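Local coordinates for protein glutamine amido transferase (Methylobacillus flagellatus, PDB 3M3P) that belongs to the class 1 glutamine amidotransferase family and has an alpha/beta fold built around a central mixed beta-sheet, at residues 194-199 with 211-216; 135-140 with 185-190. One frame throughout, in Å; residues are numbered along the deposited sequence.

Contact 1. Residues 194-199 with 211-216; sequences ELKGGA and AVEILR
Leu195 carries the apolar part of this contact, one methyl on Ala211 and the other on Ile214 of the short helix 211-215. CD1 lies against Ala211 CB at 3.8 Å, at the start of the helix. The other branch meets the end of Ile214, with 3.8 Å from Leu195 CD2 to Ile214 CD1, and the two side chains cross at about a right angle. With chi1 at -71°, Ile214 CG1 stands beside its own backbone N and opposite the carbonyl carbon, which carries the CD1 methyl out to the leucine. Both residues are buried, and Ile214 also packs on Val184 of helix 181-190.

The segment that brings Leu195 here is a type II beta turn, Leu195 to Gly198, within the irregular chain that joins helix 181-190 to helix 211-215. Gly198 N donates to Leu195 O at 2.8 Å to close the turn, and Gly197 takes up a positive phi (93°), a conformation that suits glycine.

The polar contacts run through water. Water 1 donates to Lys196 O at 2.8 Å and accepts from Ala211 N at 3.0 Å, tying the turn to a backbone N-H at the helix start. Further out, Lys196 is fully extended and Glu213 approaches it from the helix. Their charged atoms do not meet; instead water 2 accepts from Lys196 NZ at 2.7 Å and donates to Glu213 OE2 at 2.6 Å, a solvent-bridged pairing of opposite charges on the more exposed side.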
loop_
_atom_site.group_PDB
_atom_site.type_symbol
_atom_site.label_atom_id
_atom_site.label_comp_id
_atom_site.label_asym_id
_atom_site.label_seq_id
_atom_site.Cartn_x
_atom_site.Cartn_y
_atom_site.Cartn_z
ATOM N N GLU A 194 6.152 9.680 -18.236
ATOM C CA GLU A 194 6.752 8.501 -17.618
ATOM C C GLU A 194 6.326 7.196 -18.307
ATOM O O GLU A 194 6.929 6.166 -18.109
ATOM C CB GLU A 194 6.375 8.407 -16.134
ATOM C CG GLU A 194 7.030 9.418 -15.253
ATOM C CD GLU A 194 6.640 9.197 -13.797
ATOM O OE1 GLU A 194 7.039 8.139 -13.239
ATOM O OE2 GLU A 194 5.912 10.041 -13.218
ATOM N N LEU A 195 5.276 7.241 -19.124
ATOM C CA LEU A 195 4.720 6.042 -19.745
ATOM C C LEU A 195 5.462 5.712 -21.023
ATOM O O LEU A 195 6.174 6.576 -21.567
ATOM C CB LEU A 195 3.198 6.225 -20.007
ATOM C CG LEU A 195 2.390 6.649 -18.812
ATOM C CD1 LEU A 195 0.875 6.790 -19.187
ATOM C CD2 LEU A 195 2.512 5.741 -17.615
ATOM N N LYS A 196 5.307 4.488 -21.529
ATOM C CA LYS A 196 6.004 4.049 -22.763
ATOM C C LYS A 196 5.643 4.998 -23.872
ATOM O O LYS A 196 4.458 5.279 -24.099
ATOM C CB LYS A 196 5.634 2.604 -23.114
ATOM C CG LYS A 196 6.409 1.975 -24.255
ATOM C CD LYS A 196 5.945 0.562 -24.503
ATOM C CE LYS A 196 6.610 -0.101 -25.691
ATOM N NZ LYS A 196 6.343 -1.581 -25.679
ATOM N N GLY A 197 6.657 5.454 -24.584
ATOM C CA GLY A 197 6.471 6.459 -25.620
ATOM C C GLY A 197 6.664 7.884 -25.141
ATOM O O GLY A 197 6.842 8.795 -25.967
ATOM N N GLY A 198 6.644 8.114 -23.838
ATOM C CA GLY A 198 6.703 9.418 -23.211
ATOM C C GLY A 198 8.063 10.038 -23.251
ATOM O O GLY A 198 9.076 9.340 -23.478
ATOM N N ALA A 199 8.115 11.345 -22.990
ATOM C CA ALA A 199 9.354 12.098 -23.138
ATOM C C ALA A 199 10.419 11.717 -22.156
ATOM O O ALA A 199 11.638 11.768 -22.575
ATOM C CB ALA A 199 9.067 13.625 -23.090
ATOM N N ALA A 211 0.099 4.376 -22.167
ATOM C CA ALA A 211 -1.229 4.771 -21.744
ATOM C C ALA A 211 -2.286 3.857 -22.347
ATOM O O ALA A 211 -3.184 3.375 -21.670
ATOM C CB ALA A 211 -1.511 6.212 -22.081
ATOM N N VAL A 212 -2.123 3.559 -23.626
ATOM C CA VAL A 212 -3.089 2.663 -24.282
ATOM C C VAL A 212 -3.164 1.304 -23.575
ATOM O O VAL A 212 -4.248 0.808 -23.247
ATOM C CB VAL A 212 -2.756 2.451 -25.783
ATOM C CG1 VAL A 212 -3.479 1.233 -26.399
ATOM C CG2 VAL A 212 -3.067 3.718 -26.591
ATOM N N GLU A 213 -2.009 0.729 -23.270
ATOM C CA GLU A 213 -1.994 -0.571 -22.581
ATOM C C GLU A 213 -2.603 -0.489 -21.185
ATOM O O GLU A 213 -3.303 -1.407 -20.745
ATOM C CB GLU A 213 -0.566 -1.104 -22.523
ATOM C CG GLU A 213 -0.054 -1.569 -23.874
ATOM C CD GLU A 213 1.443 -1.755 -23.939
ATOM O OE1 GLU A 213 2.239 -1.213 -23.173
ATOM O OE2 GLU A 213 1.848 -2.452 -24.945
ATOM N N ILE A 214 -2.326 0.610 -20.467
ATOM C CA ILE A 214 -2.808 0.753 -19.112
ATOM C C ILE A 214 -4.310 0.898 -19.083
ATOM O O ILE A 214 -4.991 0.402 -18.155
ATOM C CB ILE A 214 -2.100 1.899 -18.411
ATOM C CG1 ILE A 214 -0.652 1.484 -18.132
ATOM C CG2 ILE A 214 -2.778 2.332 -17.121
ATOM C CD1 ILE A 214 0.300 2.603 -17.673
ATOM N N LEU A 215 -4.861 1.588 -20.074
ATOM C CA LEU A 215 -6.302 1.835 -20.137
ATOM C C LEU A 215 -7.110 0.710 -20.787
ATOM O O LEU A 215 -8.332 0.704 -20.701
ATOM C CB LEU A 215 -6.583 3.174 -20.866
ATOM C CG LEU A 215 -5.909 4.357 -20.166
ATOM C CD1 LEU A 215 -6.103 5.650 -20.987
ATOM C CD2 LEU A 215 -6.403 4.548 -18.771
ATOM N N ARG A 216 -6.419 -0.246 -21.372
ATOM C CA ARG A 216 -7.075 -1.338 -22.122
ATOM C C ARG A 216 -7.822 -2.227 -21.122
ATOM O O ARG A 216 -7.227 -2.723 -20.152
ATOM C CB ARG A 216 -6.001 -2.071 -22.904
ATOM C CG ARG A 216 -6.529 -3.209 -23.724
ATOM C CD ARG A 216 -5.465 -3.732 -24.627
ATOM N NE ARG A 216 -5.119 -2.847 -25.729
ATOM C CZ ARG A 216 -3.940 -2.736 -26.343
ATOM N NH1 ARG A 216 -2.864 -3.374 -25.893
ATOM N NH2 ARG A 216 -3.806 -1.973 -27.406
HETATM O O HOH W 1 1.895 6.247 -23.587
HETATM O O HOH W 2 3.758 -1.707 -26.509
#

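Contact 2. Residues 135-140 with 185-190; sequences ELFEWH and REWCSI
The outer rim of the Trp139 indole meets the CB and backbone carbonyl of Trp187; neither indole lies flat on the other. Cys188 N borders the Trp139 indole, close to level with it, 4.1 Å from Trp139 CZ3. The carbonyl of Trp187 comes in at a slant, with Trp187 O 3.6 Å from Trp139 CH2. Trp187 in turn has Trp139 CE3 at its own ring edge, while Phe137 approaches it obliquely, Phe137 CE2 lying 4.1 Å from Trp187 CZ3.

The frame is a helix laid over a sheet: helix 181-190 covers the face of the mixed sheet at strand 134-140 and runs nearly parallel to that strand (25°), the axes of the short segments 11.9 Å apart. Near the end of this strand Trp139 and His140 both face Glu110 on strand 103-111, a classic beta bulge.

Phe137 and Trp139 both point toward the helix. In each, CG lies opposite the backbone N (chi1 -170° and -166°), which directs both rings off the strand toward the helix. The two tryptophans run past one another, pointing opposite ways, and the six-membered ring of Trp139 rests against the base of Trp187, with 3.9 Å from Trp139 CZ3 to Trp187 CB.

The polar ends of both indoles are satisfied beyond the two segments: Trp139 NE1 hydrogen-bonds to Glu194 OE1, and Trp187 NE1 to the backbone carbonyl of Ser14. Two further rings pack edge-to-face: His176 with Trp187, and Trp113 with Phe137. Cys188 makes the looser end of the packing, its SG 4.4 Å from Trp139 CZ3.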
loop_
_atom_site.group_PDB
_atom_site.type_symbol
_atom_site.label_atom_id
_atom_site.label_comp_id
_atom_site.label_asym_id
_atom_site.label_seq_id
_atom_site.Cartn_x
_atom_site.Cartn_y
_atom_site.Cartn_z
ATOM N N GLU A 135 -2.923 -10.237 -11.106
ATOM C CA GLU A 135 -2.483 -9.063 -11.843
ATOM C C GLU A 135 -2.394 -7.869 -10.884
ATOM O O GLU A 135 -3.303 -7.575 -10.136
ATOM C CB GLU A 135 -3.477 -8.773 -12.990
ATOM C CG GLU A 135 -3.178 -7.385 -13.642
ATOM C CD GLU A 135 -3.954 -7.206 -14.914
ATOM O OE1 GLU A 135 -5.002 -6.540 -14.822
ATOM O OE2 GLU A 135 -3.547 -7.702 -15.958
ATOM N N LEU A 136 -1.253 -7.187 -10.903
ATOM C CA LEU A 136 -0.978 -6.051 -10.027
ATOM C C LEU A 136 -0.929 -4.748 -10.809
ATOM O O LEU A 136 -0.488 -4.736 -11.968
ATOM C CB LEU A 136 0.344 -6.212 -9.295
ATOM C CG LEU A 136 0.654 -7.611 -8.668
ATOM C CD1 LEU A 136 1.944 -7.577 -7.859
ATOM C CD2 LEU A 136 -0.501 -8.035 -7.795
ATOM N N PHE A 137 -1.361 -3.663 -10.206
ATOM C CA PHE A 137 -1.124 -2.318 -10.728
ATOM C C PHE A 137 0.110 -1.738 -10.067
ATOM O O PHE A 137 0.192 -1.653 -8.850
ATOM C CB PHE A 137 -2.300 -1.358 -10.508
ATOM C CG PHE A 137 -2.098 -0.063 -11.269
ATOM C CD1 PHE A 137 -2.290 -0.031 -12.619
ATOM C CD2 PHE A 137 -1.573 1.053 -10.632
ATOM C CE1 PHE A 137 -2.095 1.159 -13.327
ATOM C CE2 PHE A 137 -1.343 2.225 -11.329
ATOM C CZ PHE A 137 -1.581 2.285 -12.675
ATOM N N GLU A 138 1.054 -1.331 -10.895
ATOM C CA GLU A 138 2.359 -0.840 -10.452
ATOM C C GLU A 138 2.665 0.545 -10.979
ATOM O O GLU A 138 2.343 0.849 -12.128
ATOM C CB GLU A 138 3.443 -1.777 -10.992
ATOM C CG GLU A 138 3.387 -3.250 -10.477
ATOM C CD GLU A 138 3.761 -3.458 -9.052
ATOM O OE1 GLU A 138 4.137 -2.520 -8.322
ATOM O OE2 GLU A 138 3.606 -4.677 -8.683
ATOM N N TRP A 139 3.398 1.323 -10.194
ATOM C CA TRP A 139 4.006 2.568 -10.698
ATOM C C TRP A 139 5.127 2.936 -9.736
ATOM O O TRP A 139 4.975 3.737 -8.837
ATOM C CB TRP A 139 2.966 3.666 -10.906
ATOM C CG TRP A 139 3.455 4.826 -11.724
ATOM C CD1 TRP A 139 4.715 5.397 -11.722
ATOM C CD2 TRP A 139 2.682 5.596 -12.625
ATOM N NE1 TRP A 139 4.747 6.448 -12.592
ATOM C CE2 TRP A 139 3.512 6.590 -13.168
ATOM C CE3 TRP A 139 1.344 5.518 -13.040
ATOM C CZ2 TRP A 139 3.031 7.560 -14.067
ATOM C CZ3 TRP A 139 0.871 6.479 -13.952
ATOM C CH2 TRP A 139 1.716 7.477 -14.443
ATOM N N HIS A 140 6.269 2.260 -9.906
ATOM C CA HIS A 140 7.377 2.394 -8.953
ATOM C C HIS A 140 8.713 2.166 -9.583
ATOM O O HIS A 140 8.852 1.434 -10.553
ATOM C CB HIS A 140 7.222 1.438 -7.745
ATOM C CG HIS A 140 7.508 0.021 -8.065
ATOM N ND1 HIS A 140 8.699 -0.611 -7.728
ATOM C CD2 HIS A 140 6.744 -0.896 -8.714
ATOM C CE1 HIS A 140 8.654 -1.848 -8.205
ATOM N NE2 HIS A 140 7.472 -2.046 -8.783
ATOM N N ARG A 185 -6.825 6.591 -14.696
ATOM C CA ARG A 185 -6.930 7.615 -15.723
ATOM C C ARG A 185 -6.276 8.917 -15.281
ATOM O O ARG A 185 -5.583 9.547 -16.056
ATOM C CB ARG A 185 -8.407 7.837 -16.103
ATOM C CG ARG A 185 -9.045 6.651 -16.730
ATOM C CD ARG A 185 -10.412 6.969 -17.238
ATOM N NE ARG A 185 -11.094 5.770 -17.776
ATOM C CZ ARG A 185 -10.850 5.202 -18.948
ATOM N NH1 ARG A 185 -9.947 5.678 -19.787
ATOM N NH2 ARG A 185 -11.541 4.096 -19.263
ATOM N N GLU A 186 -6.557 9.359 -14.068
ATOM C CA GLU A 186 -6.003 10.616 -13.514
ATOM C C GLU A 186 -4.482 10.587 -13.512
ATOM O O GLU A 186 -3.806 11.537 -13.928
ATOM C CB GLU A 186 -6.571 10.840 -12.081
ATOM C CG GLU A 186 -8.018 11.405 -12.064
ATOM C CD GLU A 186 -8.912 11.151 -10.848
ATOM O OE1 GLU A 186 -8.395 10.795 -9.700
ATOM O OE2 GLU A 186 -10.167 11.308 -11.174
ATOM N N TRP A 187 -3.922 9.502 -13.003
ATOM C CA TRP A 187 -2.451 9.406 -12.857
ATOM C C TRP A 187 -1.829 9.431 -14.223
ATOM O O TRP A 187 -0.799 10.088 -14.405
ATOM C CB TRP A 187 -2.060 8.166 -12.079
ATOM C CG TRP A 187 -2.480 8.190 -10.653
ATOM C CD1 TRP A 187 -3.217 9.165 -9.973
ATOM C CD2 TRP A 187 -2.178 7.184 -9.694
ATOM N NE1 TRP A 187 -3.377 8.792 -8.643
ATOM C CE2 TRP A 187 -2.772 7.563 -8.462
ATOM C CE3 TRP A 187 -1.456 5.977 -9.760
ATOM C CZ2 TRP A 187 -2.664 6.784 -7.325
ATOM C CZ3 TRP A 187 -1.349 5.192 -8.566
ATOM C CH2 TRP A 187 -1.975 5.591 -7.399
ATOM N N CYS A 188 -2.382 8.699 -15.185
ATOM C CA CYS A 188 -1.868 8.730 -16.540
ATOM C C CYS A 188 -1.900 10.129 -17.147
ATOM O O CYS A 188 -0.990 10.517 -17.912
ATOM C CB CYS A 188 -2.605 7.767 -17.449
ATOM S SG CYS A 188 -2.249 5.979 -17.060
ATOM N N SER A 189 -2.934 10.895 -16.823
ATOM C CA SER A 189 -3.029 12.289 -17.299
ATOM C C SER A 189 -2.097 13.255 -16.563
ATOM O O SER A 189 -1.659 14.265 -17.179
ATOM C CB SER A 189 -4.465 12.740 -17.141
ATOM O OG SER A 189 -5.189 12.037 -18.128
ATOM N N ILE A 190 -1.801 13.022 -15.281
ATOM C CA ILE A 190 -0.885 13.890 -14.547
ATOM C C ILE A 190 0.559 13.683 -15.076
ATOM O O ILE A 190 1.322 14.655 -15.222
ATOM C CB ILE A 190 -0.960 13.651 -13.053
ATOM C CG1 ILE A 190 -2.328 14.154 -12.507
ATOM C CG2 ILE A 190 0.201 14.378 -12.263
ATOM C CD1 ILE A 190 -2.669 13.589 -11.063
#

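How the contacts relate
Contact 2 is the buried one, joining helix 181-190 to the sheet through aromatic rings, and no hydrogen bond crosses it. Contact 1 lies further from the centre of the chain, is only partly buried, and adds two water bridges to its apolar packing; it joins the loop that follows helix 181-190 to helix 211-215. Their centres are about 9 Å apart and they are in series along the chain. Helix 181-190 serves both, since Leu195 and Ile214 of contact 1 also pack against it. The seam is close: Leu195 CD2 sits 3.7 Å from Trp139 CH2, and Ile214 CG2 is 3.7 Å from Cys188 SG.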